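Local structure of NTF2 domain-containing protein (Chaetomium thermophilum, 4X2M) at residues V94-A99 / M121-T126; L125-S130 / D151-V156; Q147-V152 / H178-Y183. The protein probably acts in nuclear mRNA export as Mtr2, the NTF2-like subunit that pairs with Mex67 in a heterodimeric export receptor. All coordinates share one frame; numbering follows the deposited sequence.

Interaction 1. Residues V94-A99 / M121-T126; sequences VHVINA and MMMALT
Met-121 reaches Val-96 through its sulfur: SD lies 4.1 Å from Val-96 CG2, and the two side chains cross at about a right angle before the thioether runs on toward Tyr-173 of strand 173-182. Met-122, the next residue, has more of its surface buried by segment 94-99 than any other of its segment. Its carbonyl oxygen is shared by two consecutive amides, accepting from Ile-97 N at 2.8 Å, nearly along the C=O axis, and weakly from Asn-98 N at 3.3 Å. Met-122 N in turn donates to Asn-98 O. Its side chain runs extended as far as SD and then bends (chi3 63°), which brings the methyl CE to within 3.6 Å of Ile-97 CG2 and also against Asn-98 CB. The amide end of Asn-98 turns elsewhere, OD1 accepting from Asp-100 N. Met-123 points to the other face of the sheet, together with Val-94 and Val-96. There Val-94 CG2 touches CB, CG and SD of Met-123, coming 3.9 Å from the sulfur. Ala-124 forms a hydrogen-bonded pair with His-95, its N reaching His-95 O at 2.7 Å and 172°, while the return bond from His-95 N is more bent. On the His-95 side, Ile-97 CD1 lies 3.8 Å from the methyl CB of Ala-124. Leu-125 returns to the Val-94 side, where its CD1 lies 4.4 Å from Val-94 CB; it also packs on Ala-8, Phe-11 and Val-12 of helix 3-20. Residues 94-96 and 122-126 run antiparallel, at 160°. With Ile-97 and Asn-98 both facing Met-122, the register slips by one residue: this is a classic beta bulge at the 83-96 edge of the NTF2-like sheet, where the chain turns a corner at Ile-97.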
ATOM      1  N   VAL A  94      -9.454   2.184  -9.623  1.00 22.03           N
ATOM      2  CA  VAL A  94      -9.280   0.735  -9.600  1.00 24.08           C
ATOM      3  C   VAL A  94      -9.901   0.080 -10.830  1.00 23.32           C
ATOM      4  O   VAL A  94     -10.984   0.455 -11.280  1.00 27.23           O
ATOM      5  CB  VAL A  94      -9.882   0.114  -8.315  1.00 26.26           C
ATOM      6  CG1 VAL A  94     -11.346   0.512  -8.149  1.00 29.95           C
ATOM      7  CG2 VAL A  94      -9.725  -1.405  -8.324  1.00 29.66           C
ATOM      8  N   HIS A  95      -9.182  -0.904 -11.360  1.00 29.42           N
ATOM      9  CA  HIS A  95      -9.558  -1.599 -12.583  1.00 34.92           C
ATOM     10  C   HIS A  95      -9.330  -3.097 -12.405  1.00 35.15           C
ATOM     11  O   HIS A  95      -8.231  -3.522 -12.050  1.00 33.22           O
ATOM     12  CB  HIS A  95      -8.746  -1.054 -13.761  1.00 40.30           C
ATOM     13  CG  HIS A  95      -8.853  -1.871 -15.010  1.00 55.10           C
ATOM     14  ND1 HIS A  95     -10.024  -1.993 -15.724  1.00 70.15           N
ATOM     15  CD2 HIS A  95      -7.927  -2.598 -15.678  1.00 57.70           C
ATOM     16  CE1 HIS A  95      -9.817  -2.763 -16.777  1.00 69.77           C
ATOM     17  NE2 HIS A  95      -8.552  -3.144 -16.773  1.00 64.52           N
ATOM     18  N   VAL A  96     -10.364  -3.895 -12.653  1.00 33.14           N
ATOM     19  CA  VAL A  96     -10.250  -5.344 -12.525  1.00 29.45           C
ATOM     20  C   VAL A  96      -9.510  -5.921 -13.728  1.00 27.43           C
ATOM     21  O   VAL A  96      -9.997  -5.854 -14.856  1.00 34.16           O
ATOM     22  CB  VAL A  96     -11.638  -6.013 -12.394  1.00 31.24           C
ATOM     23  CG1 VAL A  96     -11.505  -7.535 -12.334  1.00 27.28           C
ATOM     24  CG2 VAL A  96     -12.362  -5.501 -11.157  1.00 37.45           C
ATOM     25  N   ILE A  97      -8.333  -6.488 -13.479  1.00 22.57           N
ATOM     26  CA  ILE A  97      -7.524  -7.077 -14.541  1.00 23.76           C
ATOM     27  C   ILE A  97      -8.043  -8.466 -14.889  1.00 25.32           C
ATOM     28  O   ILE A  97      -8.140  -8.831 -16.060  1.00 30.94           O
ATOM     29  CB  ILE A  97      -6.036  -7.194 -14.134  1.00 29.39           C
ATOM     30  CG1 ILE A  97      -5.465  -5.832 -13.739  1.00 36.57           C
ATOM     31  CG2 ILE A  97      -5.218  -7.816 -15.269  1.00 35.13           C
ATOM     32  CD1 ILE A  97      -4.097  -5.927 -13.080  1.00 38.23           C
ATOM     33  N   ASN A  98      -8.374  -9.232 -13.855  1.00 27.77           N
ATOM     34  CA  ASN A  98      -8.832 -10.605 -14.013  1.00 27.04           C
ATOM     35  C   ASN A  98      -9.900 -10.903 -12.969  1.00 24.67           C
ATOM     36  O   ASN A  98      -9.616 -10.932 -11.772  1.00 23.13           O
ATOM     37  CB  ASN A  98      -7.655 -11.579 -13.881  1.00 26.26           C
ATOM     38  CG  ASN A  98      -8.013 -12.998 -14.289  1.00 28.53           C
ATOM     39  OD1 ASN A  98      -9.167 -13.417 -14.198  1.00 32.09           O
ATOM     40  ND2 ASN A  98      -7.013 -13.751 -14.734  1.00 27.47           N
ATOM     41  N   ALA A  99     -11.126 -11.126 -13.430  1.00 23.94           N
ATOM     42  CA  ALA A  99     -12.256 -11.339 -12.532  1.00 29.85           C
ATOM     43  C   ALA A  99     -12.384 -12.803 -12.117  1.00 31.10           C
ATOM     44  O   ALA A  99     -13.263 -13.155 -11.333  1.00 30.45           O
ATOM     45  CB  ALA A  99     -13.542 -10.867 -13.192  1.00 28.89           C
ATOM     46  N   MET A 121     -10.929 -11.223  -7.537  1.00 33.47           N
ATOM     47  CA  MET A 121     -10.426 -10.212  -8.460  1.00 33.91           C
ATOM     48  C   MET A 121      -8.928  -9.987  -8.312  1.00 30.51           C
ATOM     49  O   MET A 121      -8.412  -9.914  -7.195  1.00 29.00           O
ATOM     50  CB  MET A 121     -11.130  -8.871  -8.235  1.00 38.67           C
ATOM     51  CG  MET A 121     -12.640  -8.933  -8.089  1.00 51.86           C
ATOM     52  SD  MET A 121     -13.322  -7.328  -7.626  1.00 52.16           S
ATOM     53  CE  MET A 121     -12.705  -7.148  -5.952  1.00 50.80           C
ATOM     54  N   MET A 122      -8.235  -9.880  -9.441  1.00 25.15           N
ATOM     55  CA  MET A 122      -6.934  -9.225  -9.468  1.00 22.00           C
ATOM     56  C   MET A 122      -7.154  -7.797  -9.950  1.00 25.26           C
ATOM     57  O   MET A 122      -7.713  -7.583 -11.026  1.00 26.29           O
ATOM     58  CB  MET A 122      -5.946  -9.961 -10.370  1.00 23.10           C
ATOM     59  CG  MET A 122      -4.645  -9.202 -10.592  1.00 25.08           C
ATOM     60  SD  MET A 122      -3.406 -10.174 -11.463  1.00 38.82           S
ATOM     61  CE  MET A 122      -4.231 -10.419 -13.030  1.00 43.13           C
ATOM     62  N   MET A 123      -6.712  -6.829  -9.152  1.00 22.07           N
ATOM     63  CA  MET A 123      -7.024  -5.425  -9.396  1.00 26.67           C
ATOM     64  C   MET A 123      -5.783  -4.587  -9.666  1.00 26.37           C
ATOM     65  O   MET A 123      -4.739  -4.792  -9.048  1.00 23.90           O
ATOM     66  CB  MET A 123      -7.766  -4.839  -8.195  1.00 26.18           C
ATOM     67  CG  MET A 123      -9.175  -5.371  -8.006  1.00 31.56           C
ATOM     68  SD  MET A 123      -9.915  -4.791  -6.465  1.00 36.67           S
ATOM     69  CE  MET A 123      -9.018  -5.775  -5.267  1.00 40.78           C
ATOM     70  N   ALA A 124      -5.914  -3.640 -10.591  1.00 26.19           N
ATOM     71  CA  ALA A 124      -4.923  -2.587 -10.769  1.00 24.47           C
ATOM     72  C   ALA A 124      -5.401  -1.350 -10.026  1.00 26.27           C
ATOM     73  O   ALA A 124      -6.434  -0.779 -10.369  1.00 25.06           O
ATOM     74  CB  ALA A 124      -4.713  -2.276 -12.241  1.00 25.25           C
ATOM     75  N   LEU A 125      -4.641  -0.939  -9.016  1.00 22.17           N
ATOM     76  CA  LEU A 125      -5.014   0.197  -8.180  1.00 24.54           C
ATOM     77  C   LEU A 125      -4.010   1.329  -8.342  1.00 25.35           C
ATOM     78  O   LEU A 125      -2.814   1.145  -8.118  1.00 31.22           O
ATOM     79  CB  LEU A 125      -5.102  -0.230  -6.712  1.00 25.13           C
ATOM     80  CG  LEU A 125      -5.275   0.872  -5.662  1.00 26.34           C
ATOM     81  CD1 LEU A 125      -6.599   1.596  -5.847  1.00 26.39           C
ATOM     82  CD2 LEU A 125      -5.175   0.284  -4.263  1.00 23.67           C
ATOM     83  N   THR A 126      -4.512   2.500  -8.725  1.00 22.30           N
ATOM     84  CA  THR A 126      -3.689   3.695  -8.852  1.00 24.56           C
ATOM     85  C   THR A 126      -4.095   4.703  -7.789  1.00 23.70           C
ATOM     86  O   THR A 126      -5.270   5.044  -7.666  1.00 25.32           O
ATOM     87  CB  THR A 126      -3.818   4.340 -10.247  1.00 28.83           C
ATOM     88  OG1 THR A 126      -3.427   3.400 -11.253  1.00 32.04           O
ATOM     89  CG2 THR A 126      -2.941   5.583 -10.351  1.00 37.56           C
TER

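Interaction 2. Residues L125-S130 / D151-V156; sequences LTVSGS and DVFILV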
ATOM      1  N   LEU A 125      -4.641  -0.939  -9.016  1.00 22.17           N
ATOM      2  CA  LEU A 125      -5.014   0.197  -8.180  1.00 24.54           C
ATOM      3  C   LEU A 125      -4.010   1.329  -8.342  1.00 25.35           C
ATOM      4  O   LEU A 125      -2.814   1.145  -8.118  1.00 31.22           O
ATOM      5  CB  LEU A 125      -5.102  -0.230  -6.712  1.00 25.13           C
ATOM      6  CG  LEU A 125      -5.275   0.872  -5.662  1.00 26.34           C
ATOM      7  CD1 LEU A 125      -6.599   1.596  -5.847  1.00 26.39           C
ATOM      8  CD2 LEU A 125      -5.175   0.284  -4.263  1.00 23.67           C
ATOM      9  N   THR A 126      -4.512   2.500  -8.725  1.00 22.30           N
ATOM     10  CA  THR A 126      -3.689   3.695  -8.852  1.00 24.56           C
ATOM     11  C   THR A 126      -4.095   4.703  -7.789  1.00 23.70           C
ATOM     12  O   THR A 126      -5.270   5.044  -7.666  1.00 25.32           O
ATOM     13  CB  THR A 126      -3.818   4.340 -10.247  1.00 28.83           C
ATOM     14  OG1 THR A 126      -3.427   3.400 -11.253  1.00 32.04           O
ATOM     15  CG2 THR A 126      -2.941   5.583 -10.351  1.00 37.56           C
ATOM     16  N   VAL A 127      -3.113   5.170  -7.024  1.00 22.52           N
ATOM     17  CA  VAL A 127      -3.351   6.118  -5.944  1.00 20.10           C
ATOM     18  C   VAL A 127      -2.567   7.396  -6.206  1.00 23.72           C
ATOM     19  O   VAL A 127      -1.391   7.346  -6.564  1.00 27.23           O
ATOM     20  CB  VAL A 127      -2.948   5.534  -4.575  1.00 20.88           C
ATOM     21  CG1 VAL A 127      -3.247   6.523  -3.453  1.00 23.80           C
ATOM     22  CG2 VAL A 127      -3.664   4.213  -4.329  1.00 20.74           C
ATOM     23  N   SER A 128      -3.229   8.533  -6.028  1.00 25.33           N
ATOM     24  CA  SER A 128      -2.590   9.834  -6.175  1.00 21.35           C
ATOM     25  C   SER A 128      -2.735  10.614  -4.878  1.00 22.90           C
ATOM     26  O   SER A 128      -3.792  10.592  -4.247  1.00 23.92           O
ATOM     27  CB  SER A 128      -3.203  10.614  -7.339  1.00 32.04           C
ATOM     28  OG  SER A 128      -2.682  11.930  -7.401  1.00 42.16           O
ATOM     29  N   GLY A 129      -1.672  11.300  -4.477  1.00 22.99           N
ATOM     30  CA  GLY A 129      -1.706  12.078  -3.255  1.00 25.54           C
ATOM     31  C   GLY A 129      -0.503  12.979  -3.080  1.00 22.84           C
ATOM     32  O   GLY A 129       0.244  13.230  -4.025  1.00 23.97           O
ATOM     33  N   SER A 130      -0.322  13.461  -1.854  1.00 23.45           N
ATOM     34  CA  SER A 130       0.770  14.366  -1.527  1.00 27.41           C
ATOM     35  C   SER A 130       1.521  13.887  -0.291  1.00 27.11           C
ATOM     36  O   SER A 130       0.947  13.235   0.582  1.00 27.13           O
ATOM     37  CB  SER A 130       0.239  15.782  -1.298  1.00 31.04           C
ATOM     38  OG  SER A 130      -0.524  16.226  -2.406  1.00 37.12           O
ATOM     39  N   ASP A 151       1.096   5.948  -6.613  1.00 22.73           N
ATOM     40  CA  ASP A 151       1.291   4.541  -6.304  1.00 22.95           C
ATOM     41  C   ASP A 151       0.476   3.698  -7.267  1.00 25.12           C
ATOM     42  O   ASP A 151      -0.696   3.983  -7.507  1.00 24.90           O
ATOM     43  CB  ASP A 151       0.880   4.239  -4.861  1.00 26.96           C
ATOM     44  CG  ASP A 151       2.062   4.180  -3.910  1.00 35.03           C
ATOM     45  OD1 ASP A 151       3.148   3.718  -4.320  1.00 32.30           O
ATOM     46  OD2 ASP A 151       1.902   4.596  -2.742  1.00 32.79           O
ATOM     47  N   VAL A 152       1.103   2.665  -7.818  1.00 20.37           N
ATOM     48  CA  VAL A 152       0.402   1.697  -8.649  1.00 22.87           C
ATOM     49  C   VAL A 152       0.561   0.312  -8.044  1.00 19.34           C
ATOM     50  O   VAL A 152       1.670  -0.221  -7.981  1.00 22.29           O
ATOM     51  CB  VAL A 152       0.928   1.697 -10.098  1.00 23.57           C
ATOM     52  CG1 VAL A 152       0.138   0.713 -10.952  1.00 24.81           C
ATOM     53  CG2 VAL A 152       0.849   3.094 -10.694  1.00 26.68           C
ATOM     54  N   PHE A 153      -0.554  -0.266  -7.607  1.00 20.62           N
ATOM     55  CA  PHE A 153      -0.554  -1.596  -7.012  1.00 23.69           C
ATOM     56  C   PHE A 153      -1.241  -2.604  -7.921  1.00 27.61           C
ATOM     57  O   PHE A 153      -2.174  -2.260  -8.650  1.00 26.29           O
ATOM     58  CB  PHE A 153      -1.270  -1.601  -5.656  1.00 20.19           C
ATOM     59  CG  PHE A 153      -0.687  -0.660  -4.642  1.00 20.56           C
ATOM     60  CD1 PHE A 153       0.381  -1.046  -3.847  1.00 21.57           C
ATOM     61  CD2 PHE A 153      -1.236   0.596  -4.452  1.00 21.57           C
ATOM     62  CE1 PHE A 153       0.905  -0.185  -2.903  1.00 23.78           C
ATOM     63  CE2 PHE A 153      -0.720   1.457  -3.508  1.00 21.63           C
ATOM     64  CZ  PHE A 153       0.355   1.068  -2.734  1.00 21.57           C
ATOM     65  N   ILE A 154      -0.767  -3.845  -7.877  1.00 21.99           N
ATOM     66  CA  ILE A 154      -1.559  -4.976  -8.341  1.00 18.32           C
ATOM     67  C   ILE A 154      -1.949  -5.782  -7.112  1.00 20.21           C
ATOM     68  O   ILE A 154      -1.086  -6.287  -6.394  1.00 24.76           O
ATOM     69  CB  ILE A 154      -0.801  -5.862  -9.348  1.00 21.72           C
ATOM     70  CG1 ILE A 154      -0.531  -5.079 -10.635  1.00 29.47           C
ATOM     71  CG2 ILE A 154      -1.606  -7.124  -9.666  1.00 25.18           C
ATOM     72  CD1 ILE A 154       0.391  -5.781 -11.609  1.00 40.91           C
ATOM     73  N   LEU A 155      -3.253  -5.902  -6.882  1.00 20.00           N
ATOM     74  CA  LEU A 155      -3.766  -6.589  -5.705  1.00 21.13           C
ATOM     75  C   LEU A 155      -4.362  -7.936  -6.078  1.00 26.80           C
ATOM     76  O   LEU A 155      -5.002  -8.070  -7.119  1.00 24.56           O
ATOM     77  CB  LEU A 155      -4.823  -5.737  -4.998  1.00 22.47           C
ATOM     78  CG  LEU A 155      -4.392  -4.345  -4.534  1.00 24.67           C
ATOM     79  CD1 LEU A 155      -5.580  -3.603  -3.945  1.00 26.67           C
ATOM     80  CD2 LEU A 155      -3.261  -4.433  -3.521  1.00 23.62           C
ATOM     81  N   VAL A 156      -4.138  -8.931  -5.222  1.00 22.38           N
ATOM     82  CA  VAL A 156      -4.693 -10.264  -5.418  1.00 21.43           C
ATOM     83  C   VAL A 156      -5.422 -10.708  -4.151  1.00 24.24           C
ATOM     84  O   VAL A 156      -5.115 -10.225  -3.061  1.00 23.39           O
ATOM     85  CB  VAL A 156      -3.601 -11.289  -5.784  1.00 20.17           C
ATOM     86  CG1 VAL A 156      -2.989 -10.950  -7.135  1.00 21.36           C
ATOM     87  CG2 VAL A 156      -2.526 -11.344  -4.705  1.00 21.64           C
TER
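Leu-125 lays its CD2 methyl against two side chains of the opposite strand, 4.0 Å from Phe-153 CD2 and 3.9 Å from Leu-155 CD1. Leu-125 and Phe-153 form a hydrogen-bonded pair and lie side by side, pointing the same way, whereas Leu-155 crosses Leu-125 obliquely. With CG of Phe-153 anti to the carbonyl carbon (chi1 -58°), the ring swings to the side of Val-127, whose CG2 meets Phe-153 CE2 near the ring plane at 4.1 Å. Leu-125 and Val-127 thus both touch the ring from the neighbouring strand. The backbone evidence is equally regular: Leu-125 and Phe-153 exchange two N-H...O bonds, and Val-127 with Asp-151 exchange two more, of which Val-127 N to Asp-151 O is 2.7 Å long and 168° at the hydrogen. These pairs join strands 122-135 and 145-157, a beta hairpin inside the curved NTF2-like sheet, between strands 173-182 and 83-96. Helix 3-20 packs on the concave face of the sheet, with Phe-11 and Tyr-15 meeting the Phe-153 ring edge-to-face while the His-178 ring stacks on it. Asp-151 shares this face: its CB packs 4.1 Å from Val-127 CB, and its carboxylate continues to His-178 and Tyr-16. On the reverse face, the non-hydrogen-bonded pair Thr-126 and Val-152 touch lightly, Thr-126 OG1 lying 4.3 Å from Val-152 CG2. Between the amide bonds, Thr-126 CA approaches Asp-151 O at 3.3 Å in a CA-H...O contact.

Interaction 3. Residues Q147-V152 / H178-Y183; sequences QHFNDV and HKYRAY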
ATOM      1  N   GLN A 147       5.737  16.987  -1.601  1.00 24.51           N
ATOM      2  CA  GLN A 147       5.859  16.151  -2.789  1.00 24.70           C
ATOM      3  C   GLN A 147       4.487  15.686  -3.244  1.00 24.99           C
ATOM      4  O   GLN A 147       3.560  15.570  -2.442  1.00 26.77           O
ATOM      5  CB  GLN A 147       6.741  14.928  -2.524  1.00 26.88           C
ATOM      6  CG  GLN A 147       8.210  15.224  -2.303  1.00 27.93           C
ATOM      7  CD  GLN A 147       9.005  13.963  -2.019  1.00 35.53           C
ATOM      8  OE1 GLN A 147       8.480  12.996  -1.466  1.00 31.31           O
ATOM      9  NE2 GLN A 147      10.273  13.959  -2.414  1.00 46.04           N
ATOM     10  N   HIS A 148       4.368  15.429  -4.541  1.00 23.41           N
ATOM     11  CA  HIS A 148       3.249  14.674  -5.081  1.00 25.40           C
ATOM     12  C   HIS A 148       3.722  13.242  -5.278  1.00 24.12           C
ATOM     13  O   HIS A 148       4.866  13.028  -5.674  1.00 28.25           O
ATOM     14  CB  HIS A 148       2.768  15.279  -6.398  1.00 31.04           C
ATOM     15  CG  HIS A 148       1.862  14.383  -7.179  1.00 34.45           C
ATOM     16  ND1 HIS A 148       2.268  13.728  -8.321  1.00 42.43           N
ATOM     17  CD2 HIS A 148       0.568  14.031  -6.984  1.00 33.91           C
ATOM     18  CE1 HIS A 148       1.265  13.014  -8.798  1.00 40.60           C
ATOM     19  NE2 HIS A 148       0.223  13.177  -8.002  1.00 41.66           N
ATOM     20  N   PHE A 149       2.859  12.267  -4.999  1.00 23.91           N
ATOM     21  CA  PHE A 149       3.218  10.873  -5.235  1.00 24.10           C
ATOM     22  C   PHE A 149       2.143  10.105  -5.994  1.00 24.46           C
ATOM     23  O   PHE A 149       0.952  10.413  -5.907  1.00 22.40           O
ATOM     24  CB  PHE A 149       3.526  10.166  -3.907  1.00 21.23           C
ATOM     25  CG  PHE A 149       2.306   9.731  -3.138  1.00 22.16           C
ATOM     26  CD1 PHE A 149       1.712  10.574  -2.214  1.00 21.34           C
ATOM     27  CD2 PHE A 149       1.769   8.466  -3.322  1.00 23.32           C
ATOM     28  CE1 PHE A 149       0.597  10.170  -1.501  1.00 27.46           C
ATOM     29  CE2 PHE A 149       0.655   8.059  -2.614  1.00 26.36           C
ATOM     30  CZ  PHE A 149       0.068   8.910  -1.701  1.00 25.97           C
ATOM     31  N   ASN A 150       2.595   9.100  -6.738  1.00 21.40           N
ATOM     32  CA  ASN A 150       1.714   8.143  -7.391  1.00 21.59           C
ATOM     33  C   ASN A 150       2.098   6.733  -6.988  1.00 24.02           C
ATOM     34  O   ASN A 150       3.275   6.370  -7.009  1.00 26.44           O
ATOM     35  CB  ASN A 150       1.778   8.264  -8.915  1.00 31.72           C
ATOM     36  CG  ASN A 150       1.025   9.462  -9.441  1.00 52.44           C
ATOM     37  OD1 ASN A 150       1.606  10.337 -10.081  1.00 64.38           O
ATOM     38  ND2 ASN A 150      -0.277   9.508  -9.180  1.00 61.78           N
ATOM     39  N   ASP A 151       1.096   5.948  -6.613  1.00 22.73           N
ATOM     40  CA  ASP A 151       1.291   4.541  -6.304  1.00 22.95           C
ATOM     41  C   ASP A 151       0.476   3.698  -7.267  1.00 25.12           C
ATOM     42  O   ASP A 151      -0.696   3.983  -7.507  1.00 24.90           O
ATOM     43  CB  ASP A 151       0.880   4.239  -4.861  1.00 26.96           C
ATOM     44  CG  ASP A 151       2.062   4.180  -3.910  1.00 35.03           C
ATOM     45  OD1 ASP A 151       3.148   3.718  -4.320  1.00 32.30           O
ATOM     46  OD2 ASP A 151       1.902   4.596  -2.742  1.00 32.79           O
ATOM     47  N   VAL A 152       1.103   2.665  -7.818  1.00 20.37           N
ATOM     48  CA  VAL A 152       0.402   1.697  -8.649  1.00 22.87           C
ATOM     49  C   VAL A 152       0.561   0.312  -8.044  1.00 19.34           C
ATOM     50  O   VAL A 152       1.670  -0.221  -7.981  1.00 22.29           O
ATOM     51  CB  VAL A 152       0.928   1.697 -10.098  1.00 23.57           C
ATOM     52  CG1 VAL A 152       0.138   0.713 -10.952  1.00 24.81           C
ATOM     53  CG2 VAL A 152       0.849   3.094 -10.694  1.00 26.68           C
ATOM     54  N   HIS A 178       4.091  -3.302  -6.859  1.00 23.69           N
ATOM     55  CA  HIS A 178       4.041  -1.960  -6.302  1.00 25.06           C
ATOM     56  C   HIS A 178       5.034  -1.047  -7.012  1.00 24.48           C
ATOM     57  O   HIS A 178       6.237  -1.306  -7.009  1.00 23.82           O
ATOM     58  CB  HIS A 178       4.334  -1.997  -4.803  1.00 23.80           C
ATOM     59  CG  HIS A 178       4.261  -0.659  -4.136  1.00 24.00           C
ATOM     60  ND1 HIS A 178       4.702  -0.448  -2.848  1.00 26.24           N
ATOM     61  CD2 HIS A 178       3.779   0.530  -4.568  1.00 24.90           C
ATOM     62  CE1 HIS A 178       4.510   0.817  -2.520  1.00 25.76           C
ATOM     63  NE2 HIS A 178       3.951   1.431  -3.547  1.00 26.51           N
ATOM     64  N   LYS A 179       4.518   0.018  -7.617  1.00 20.21           N
ATOM     65  CA  LYS A 179       5.356   1.051  -8.215  1.00 21.41           C
ATOM     66  C   LYS A 179       5.064   2.398  -7.574  1.00 25.63           C
ATOM     67  O   LYS A 179       3.939   2.898  -7.630  1.00 24.71           O
ATOM     68  CB  LYS A 179       5.141   1.125  -9.728  1.00 24.30           C
ATOM     69  CG  LYS A 179       5.499  -0.150 -10.470  1.00 33.51           C
ATOM     70  CD  LYS A 179       5.254  -0.002 -11.963  1.00 40.94           C
ATOM     71  CE  LYS A 179       5.166  -1.352 -12.653  1.00 44.84           C
ATOM     72  NZ  LYS A 179       6.337  -2.218 -12.337  1.00 45.28           N
ATOM     73  N   TYR A 180       6.098   2.975  -6.971  1.00 23.71           N
ATOM     74  CA  TYR A 180       5.990   4.236  -6.252  1.00 21.12           C
ATOM     75  C   TYR A 180       6.844   5.303  -6.926  1.00 21.96           C
ATOM     76  O   TYR A 180       8.004   5.065  -7.262  1.00 23.46           O
ATOM     77  CB  TYR A 180       6.416   4.038  -4.794  1.00 18.65           C
ATOM     78  CG  TYR A 180       6.466   5.296  -3.951  1.00 24.09           C
ATOM     79  CD1 TYR A 180       7.640   6.028  -3.829  1.00 27.78           C
ATOM     80  CD2 TYR A 180       5.344   5.741  -3.263  1.00 24.17           C
ATOM     81  CE1 TYR A 180       7.693   7.171  -3.054  1.00 26.82           C
ATOM     82  CE2 TYR A 180       5.387   6.884  -2.486  1.00 25.78           C
ATOM     83  CZ  TYR A 180       6.564   7.593  -2.381  1.00 26.73           C
ATOM     84  OH  TYR A 180       6.610   8.729  -1.607  1.00 26.78           O
ATOM     85  N   ARG A 181       6.255   6.477  -7.119  1.00 22.29           N
ATOM     86  CA  ARG A 181       6.966   7.627  -7.662  1.00 25.97           C
ATOM     87  C   ARG A 181       6.550   8.878  -6.914  1.00 25.27           C
ATOM     88  O   ARG A 181       5.363   9.185  -6.826  1.00 24.67           O
ATOM     89  CB  ARG A 181       6.696   7.780  -9.163  1.00 31.58           C
ATOM     90  CG  ARG A 181       7.242   9.070  -9.777  1.00 37.97           C
ATOM     91  CD  ARG A 181       8.762   9.125  -9.767  1.00 46.04           C
ATOM     92  NE  ARG A 181       9.365   8.154 -10.674  1.00 50.54           N
ATOM     93  CZ  ARG A 181      10.673   8.044 -10.887  1.00 50.85           C
ATOM     94  NH1 ARG A 181      11.523   8.847 -10.259  1.00 57.58           N
ATOM     95  NH2 ARG A 181      11.137   7.132 -11.732  1.00 44.77           N
ATOM     96  N   ALA A 182       7.533   9.590  -6.372  1.00 23.65           N
ATOM     97  CA  ALA A 182       7.284  10.853  -5.692  1.00 26.21           C
ATOM     98  C   ALA A 182       8.262  11.919  -6.170  1.00 29.48           C
ATOM     99  O   ALA A 182       9.433  11.633  -6.420  1.00 29.86           O
ATOM    100  CB  ALA A 182       7.386  10.672  -4.186  1.00 27.22           C
ATOM    101  N   TYR A 183       7.770  13.147  -6.293  1.00 32.41           N
ATOM    102  CA  TYR A 183       8.599  14.270  -6.714  1.00 38.73           C
ATOM    103  C   TYR A 183       8.029  15.587  -6.199  1.00 40.80           C
ATOM    104  O   TYR A 183       6.832  15.699  -5.933  1.00 37.09           O
ATOM    105  CB  TYR A 183       8.718  14.311  -8.240  1.00 39.39           C
ATOM    106  CG  TYR A 183       7.393  14.300  -8.969  1.00 48.79           C
ATOM    107  CD1 TYR A 183       6.765  13.103  -9.290  1.00 54.31           C
ATOM    108  CD2 TYR A 183       6.769  15.485  -9.336  1.00 57.29           C
ATOM    109  CE1 TYR A 183       5.556  13.087  -9.958  1.00 66.26           C
ATOM    110  CE2 TYR A 183       5.559  15.479 -10.004  1.00 59.21           C
ATOM    111  CZ  TYR A 183       4.958  14.277 -10.313  1.00 66.91           C
ATOM    112  OH  TYR A 183       3.754  14.262 -10.977  1.00 68.67           O
ATOM    113  OXT TYR A 183       8.754  16.567  -6.035  1.00 42.74           O
TER
HETATM  114  O   HOH W   1       8.613  10.196  -0.951  1.00 25.30           O
HETATM  115  O   HOH W   2       3.840   5.031  -9.500  1.00 27.52           O
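Asp-151 and His-178 are joined by a short side-chain hydrogen bond, His-178 NE2 to Asp-151 OD1 at 2.5 Å. The oxygen lies in the imidazole plane but is approached from above the carboxylate plane, 55° out of it. His-178 holds CG anti to the backbone N (chi1 -178°), which carries its ring to Asp-151. Tyr-180 adds the edge of its ring, CD2 standing 3.2 Å from the same OD1. Since OD2 of Asp-151 is hydrogen-bonded to Tyr-16 OH, an alanine here would probably leave His-178 NE2 and the Tyr-16 hydroxyl each without its carboxylate oxygen. Among backbone bonds, Asn-150 with Arg-181 and Val-152 with Lys-179 form reciprocal pairs, as do His-148 and Tyr-183, whose O belongs to the C-terminal carboxylate. Water 2 donates to Asn-150 O and Lys-179 O, while water 1 joins Gln-147 OE1 and Tyr-180 OH, the latter also hydrogen-bonded to Tyr-87 OH. Of the aromatic contacts, the His-148 edge faces the Tyr-183 ring in an offset T-shape, planes at 71°, with ND1 giving a weak 3.1 Å bond to Tyr-183 OH. Apolar contact comes from Phe-149 CB, 4.0 Å from Tyr-180 CE2 and 3.9 Å from Ala-182 CB. The pair is antiparallel, strand 145-157 being flanked on its other edge by 122-135 and strand 173-182 by 45-48; Trp-59 of helix 56-69 meets the His-178 and Tyr-180 rings, and helix 3-20 supplies Tyr-16.

The three contacts step across one mixed sheet in the order 83-96, 122-135, 145-157, 173-182. Interactions 1 and 2 share Leu-125 and Thr-126 on strand 122-135, with centres about 11 Å apart; interactions 2 and 3 share Asp-151 and Val-152 on strand 145-157, about 8 Å apart. The centres of 1 and 3 lie about 18 Å apart, and the two touch by light packing at Thr-126 with Asp-151 and Leu-125 with Val-152. Met-123 O with Leu-155 N, and Gly-129 O with Phe-149 N, extend the hairpin pairing into the outer contacts. Along the chain they follow in series, each starting where the last ends, so consecutive strands build the NTF2-like sheet that helix 3-20 covers.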